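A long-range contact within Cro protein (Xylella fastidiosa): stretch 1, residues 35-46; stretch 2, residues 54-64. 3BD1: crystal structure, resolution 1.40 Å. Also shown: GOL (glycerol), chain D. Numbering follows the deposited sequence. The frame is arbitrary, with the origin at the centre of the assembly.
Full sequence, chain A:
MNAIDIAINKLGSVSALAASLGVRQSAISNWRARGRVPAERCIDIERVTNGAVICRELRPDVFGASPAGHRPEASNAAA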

# COMPACT_ATOMS: atom_id res chain seq x y z
N GLY A 35 3.42 -4.89 -13.54
CA GLY A 35 2.81 -3.63 -13.97
C GLY A 35 1.52 -3.84 -14.74
O GLY A 35 1.17 -3.06 -15.61
N ARG A 36 0.79 -4.91 -14.43
CA ARG A 36 -0.38 -5.22 -15.25
C ARG A 36 -1.38 -6.07 -14.48
O ARG A 36 -1.07 -7.21 -14.12
CB ARG A 36 0.05 -6.02 -16.49
CG ARG A 36 -1.06 -6.35 -17.48
CD ARG A 36 -0.57 -7.21 -18.64
NE ARG A 36 -0.46 -8.63 -18.33
CZ ARG A 36 0.68 -9.31 -18.18
NH1 ARG A 36 1.86 -8.73 -18.31
NH2 ARG A 36 0.63 -10.61 -17.89
N VAL A 37 -2.57 -5.51 -14.27
CA VAL A 37 -3.66 -6.27 -13.71
C VAL A 37 -4.31 -7.04 -14.85
O VAL A 37 -4.35 -6.59 -16.00
CB VAL A 37 -4.70 -5.42 -12.91
CG1 VAL A 37 -3.97 -4.51 -11.93
CG2 VAL A 37 -5.65 -4.60 -13.74
N PRO A 38 -4.87 -8.22 -14.54
CA PRO A 38 -5.63 -8.95 -15.56
C PRO A 38 -6.81 -8.13 -16.10
O PRO A 38 -7.49 -7.44 -15.34
CB PRO A 38 -6.15 -10.16 -14.78
CG PRO A 38 -5.26 -10.33 -13.63
CD PRO A 38 -4.83 -8.93 -13.26
N ALA A 39 -7.07 -8.22 -17.40
CA ALA A 39 -8.09 -7.41 -18.04
C ALA A 39 -9.43 -7.72 -17.36
O ALA A 39 -10.24 -6.81 -17.18
CB ALA A 39 -8.17 -7.70 -19.57
N GLU A 40 -9.64 -8.98 -17.01
CA GLU A 40 -10.94 -9.40 -16.47
C GLU A 40 -11.18 -8.97 -15.02
O GLU A 40 -12.27 -9.22 -14.47
CB GLU A 40 -11.11 -10.90 -16.58
CG GLU A 40 -10.22 -11.73 -15.68
CD GLU A 40 -8.85 -12.05 -16.25
OE1 GLU A 40 -8.26 -12.98 -15.64
OE2 GLU A 40 -8.39 -11.42 -17.23
N ARG A 41 -10.17 -8.34 -14.42
CA ARG A 41 -10.33 -7.79 -13.08
C ARG A 41 -10.44 -6.27 -13.03
O ARG A 41 -10.64 -5.70 -11.96
CB ARG A 41 -9.25 -8.28 -12.12
CG ARG A 41 -9.17 -9.81 -11.89
CD ARG A 41 -10.53 -10.53 -11.87
NE ARG A 41 -11.38 -10.08 -10.77
CZ ARG A 41 -11.30 -10.56 -9.54
NH1 ARG A 41 -10.41 -11.51 -9.24
NH2 ARG A 41 -12.11 -10.09 -8.61
N CYS A 42 -10.32 -5.61 -14.18
CA CYS A 42 -10.30 -4.14 -14.15
C CYS A 42 -11.63 -3.52 -13.65
O CYS A 42 -11.58 -2.60 -12.83
CB CYS A 42 -9.94 -3.57 -15.52
SG CYS A 42 -8.20 -3.87 -15.91
N ILE A 43 -12.77 -3.99 -14.18
CA ILE A 43 -14.05 -3.47 -13.70
C ILE A 43 -14.18 -3.69 -12.20
O ILE A 43 -14.66 -2.82 -11.48
CB ILE A 43 -15.27 -4.03 -14.45
CG1 ILE A 43 -15.34 -3.47 -15.87
CG2 ILE A 43 -16.59 -3.67 -13.75
CD1 ILE A 43 -16.49 -4.01 -16.72
N ASP A 44 -13.76 -4.86 -11.73
CA ASP A 44 -13.87 -5.17 -10.30
C ASP A 44 -13.06 -4.16 -9.49
O ASP A 44 -13.52 -3.70 -8.46
CB ASP A 44 -13.38 -6.58 -10.03
CG ASP A 44 -14.25 -7.65 -10.67
OD1 ASP A 44 -15.47 -7.41 -10.81
OD2 ASP A 44 -13.68 -8.71 -11.02
N ILE A 45 -11.86 -3.85 -9.96
CA ILE A 45 -11.01 -2.90 -9.24
C ILE A 45 -11.65 -1.51 -9.25
O ILE A 45 -11.66 -0.80 -8.23
CB ILE A 45 -9.56 -2.87 -9.80
CG1 ILE A 45 -8.87 -4.23 -9.58
CG2 ILE A 45 -8.80 -1.67 -9.22
CD1 ILE A 45 -7.58 -4.42 -10.39
N GLU A 46 -12.15 -1.11 -10.42
CA GLU A 46 -12.84 0.18 -10.51
C GLU A 46 -14.00 0.23 -9.50
O GLU A 46 -14.22 1.26 -8.84
CB GLU A 46 -13.36 0.43 -11.92
CG GLU A 46 -14.09 1.73 -12.07
CD GLU A 46 -14.51 2.04 -13.49
OE1 GLU A 46 -13.75 1.82 -14.44
OE2 GLU A 46 -15.63 2.55 -13.64
N ILE A 54 -9.91 3.88 -12.62
CA ILE A 54 -10.82 3.41 -13.65
C ILE A 54 -10.12 2.46 -14.59
O ILE A 54 -8.91 2.39 -14.66
CB ILE A 54 -11.52 4.55 -14.40
CG1 ILE A 54 -10.52 5.39 -15.18
CG2 ILE A 54 -12.32 5.39 -13.41
CD1 ILE A 54 -11.21 6.35 -16.13
N CYS A 55 -10.92 1.71 -15.35
CA CYS A 55 -10.42 0.66 -16.22
C CYS A 55 -9.32 1.18 -17.17
O CYS A 55 -8.31 0.53 -17.34
CB CYS A 55 -11.56 0.06 -17.06
SG CYS A 55 -12.67 -0.96 -16.06
N ARG A 56 -9.52 2.35 -17.75
CA ARG A 56 -8.55 2.90 -18.72
C ARG A 56 -7.22 3.23 -18.07
O ARG A 56 -6.19 3.20 -18.74
CB ARG A 56 -9.17 4.15 -19.36
CG ARG A 56 -8.32 5.01 -20.23
CD ARG A 56 -7.96 4.33 -21.52
NE ARG A 56 -7.05 5.22 -22.25
CZ ARG A 56 -6.86 5.18 -23.57
NH1 ARG A 56 -7.50 4.29 -24.31
NH2 ARG A 56 -6.01 6.03 -24.13
N GLU A 57 -7.22 3.52 -16.78
CA GLU A 57 -5.98 3.76 -16.07
C GLU A 57 -5.25 2.47 -15.79
O GLU A 57 -4.01 2.44 -15.78
CB GLU A 57 -6.22 4.53 -14.77
CG GLU A 57 -6.79 5.93 -15.00
CD GLU A 57 -7.37 6.61 -13.78
OE1 GLU A 57 -7.86 5.97 -12.86
OE2 GLU A 57 -7.38 7.85 -13.70
N LEU A 58 -6.01 1.40 -15.56
CA LEU A 58 -5.42 0.11 -15.28
C LEU A 58 -4.87 -0.57 -16.52
O LEU A 58 -3.77 -1.13 -16.52
CB LEU A 58 -6.45 -0.79 -14.57
CG LEU A 58 -6.84 -0.38 -13.15
CD1 LEU A 58 -8.24 -0.99 -12.82
CD2 LEU A 58 -5.77 -0.75 -12.15
N ARG A 59 -5.62 -0.52 -17.61
CA ARG A 59 -5.26 -1.24 -18.83
C ARG A 59 -5.61 -0.36 -20.01
O ARG A 59 -6.61 -0.56 -20.72
CB ARG A 59 -5.90 -2.63 -18.92
CG ARG A 59 -5.38 -3.65 -17.92
CD ARG A 59 -3.91 -4.04 -18.16
NE ARG A 59 -3.71 -4.58 -19.50
CZ ARG A 59 -3.92 -5.85 -19.82
NH1 ARG A 59 -4.32 -6.72 -18.90
NH2 ARG A 59 -3.74 -6.28 -21.06
N PRO A 60 -4.76 0.64 -20.29
CA PRO A 60 -5.01 1.51 -21.42
C PRO A 60 -4.94 0.82 -22.78
O PRO A 60 -5.46 1.38 -23.74
CB PRO A 60 -3.96 2.61 -21.30
CG PRO A 60 -3.04 2.18 -20.30
CD PRO A 60 -3.57 1.03 -19.51
N ASP A 61 -4.30 -0.34 -22.82
CA ASP A 61 -4.23 -1.18 -24.00
C ASP A 61 -5.52 -1.96 -24.26
O ASP A 61 -5.63 -2.56 -25.34
CB ASP A 61 -3.08 -2.17 -23.87
CG ASP A 61 -3.10 -3.03 -22.62
OD1 ASP A 61 -3.46 -2.53 -21.53
OD2 ASP A 61 -2.68 -4.20 -22.76
N VAL A 62 -6.45 -1.96 -23.30
CA VAL A 62 -7.70 -2.70 -23.41
C VAL A 62 -8.90 -1.75 -23.51
O VAL A 62 -9.79 -1.97 -24.32
CB VAL A 62 -7.85 -3.66 -22.20
CG1 VAL A 62 -9.26 -4.31 -22.17
CG2 VAL A 62 -6.74 -4.69 -22.19
N PHE A 63 -8.94 -0.71 -22.68
CA PHE A 63 -10.12 0.13 -22.56
C PHE A 63 -9.97 1.43 -23.32
O PHE A 63 -8.86 1.87 -23.60
CB PHE A 63 -10.45 0.37 -21.08
CG PHE A 63 -10.79 -0.89 -20.34
CD1 PHE A 63 -9.82 -1.62 -19.68
CD2 PHE A 63 -12.10 -1.34 -20.35
CE1 PHE A 63 -10.15 -2.79 -19.01
CE2 PHE A 63 -12.42 -2.50 -19.68
CZ PHE A 63 -11.46 -3.24 -19.01
N GLY A 64 -11.10 2.02 -23.67
CA GLY A 64 -11.14 3.20 -24.53
C GLY A 64 -11.08 4.45 -23.69
O GLY A 64 -11.29 4.44 -22.48
C1 GOL D . -4.80 -10.15 -20.40
O1 GOL D . -5.09 -9.55 -19.16
C2 GOL D . -5.82 -10.31 -21.52
O2 GOL D . -6.55 -9.11 -21.57
C3 GOL D . -6.72 -11.55 -21.61
O3 GOL D . -7.10 -11.68 -20.26
O HOH W 1 -2.65 -2.67 -14.68

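The two stretches meet along a short front in which a loop leading into a helix, residues 35-46, lies against a second short helix, residues 55-58, and the turn that follows it. The backbones are closest where Glu-46 approaches Ile-54 (CA to CA 4.9 Å) and diverge gradually, to 5.2 Å between the CA atoms of Cys-42 and Cys-55 and 6.8 Å between those of Ala-39 and Arg-59. In the middle of this front, where the CA atoms are 5.2 Å apart, stand the two cysteines, Cys-42 and Cys-55, small enough for so close an approach.

Cys-42 points its CA-to-CB bond toward the second stretch. Its m rotamer leaves SG 3.8 Å from CB of Leu-58 and 3.5 Å from CG of Arg-59, while its CB rests 3.6 Å from CE1 of Phe-63. Cys-55, also m, sets its SG 3.8 Å from CB of Cys-42 and 3.7 Å from CG1 of Ile-43. Toward these neighbours both cysteines pack as compact, polarizable groups. Leu-58, with chi1 m and chi2 t, reaches the first helix through CD1, 3.7 Å from CG2 of Ile-45; its CB also lies 4.0 Å from CG2 of Val-37. Branched aliphatic chains fill this buried space without leaving polar groups to satisfy. Farther along, where the backbones are wider apart, CB of Ala-39 meets CG2 of Val-62 at 4.2 Å.

At the close end, Glu-46 extends its chain with chi1 and chi2 both t, which carries the carboxylate across to the start of the second helix. There OE1 accepts a hydrogen bond from N of Cys-55 at 3.0 Å. An amide in the first turn of a helix has no helical carbonyl before it to bond, so a carboxylate from another stretch is an apt acceptor. Ile-54, the N-cap residue, cannot offer a side-chain acceptor; its own N instead donates to OE1 of Glu-57, 2.9 Å away.

Arg-59 is folded rather than extended: chi1, chi2 and chi3 are all m, so that its aliphatic part passes Cys-42 and its guanidinium is held from several directions. NH1 donates to O of Val-37 at 2.9 Å, a bond lying near the guanidinium plane, as the directionality of its N-H groups favours. NE and NH2 donate to OD1 and OD2 of Asp-61, each at 2.9 Å, a two-pronged salt bridge within the stretch that offsets the buried charge and fixes the head group's orientation. This matters because Arg-36 is also near: its CG lies over one face of the guanidinium, 3.6 Å from NH1 of Arg-59, and the charged groups come close as well, NE of Arg-36 lying 4.3 Å from NH1 of Arg-59; the Asp-61 carboxylate helps offset this.

Solvent completes the join. One water accepts from N of Val-37 (2.9 Å) and donates to O of Leu-58 (2.6 Å), linking the backbones. A glycerol, probably from the crystallisation liquor, accepts through O1 from N of Ala-39 at 3.0 Å and from NH1 of Arg-59 at 2.9 Å, bridging two donors that cannot bond to each other.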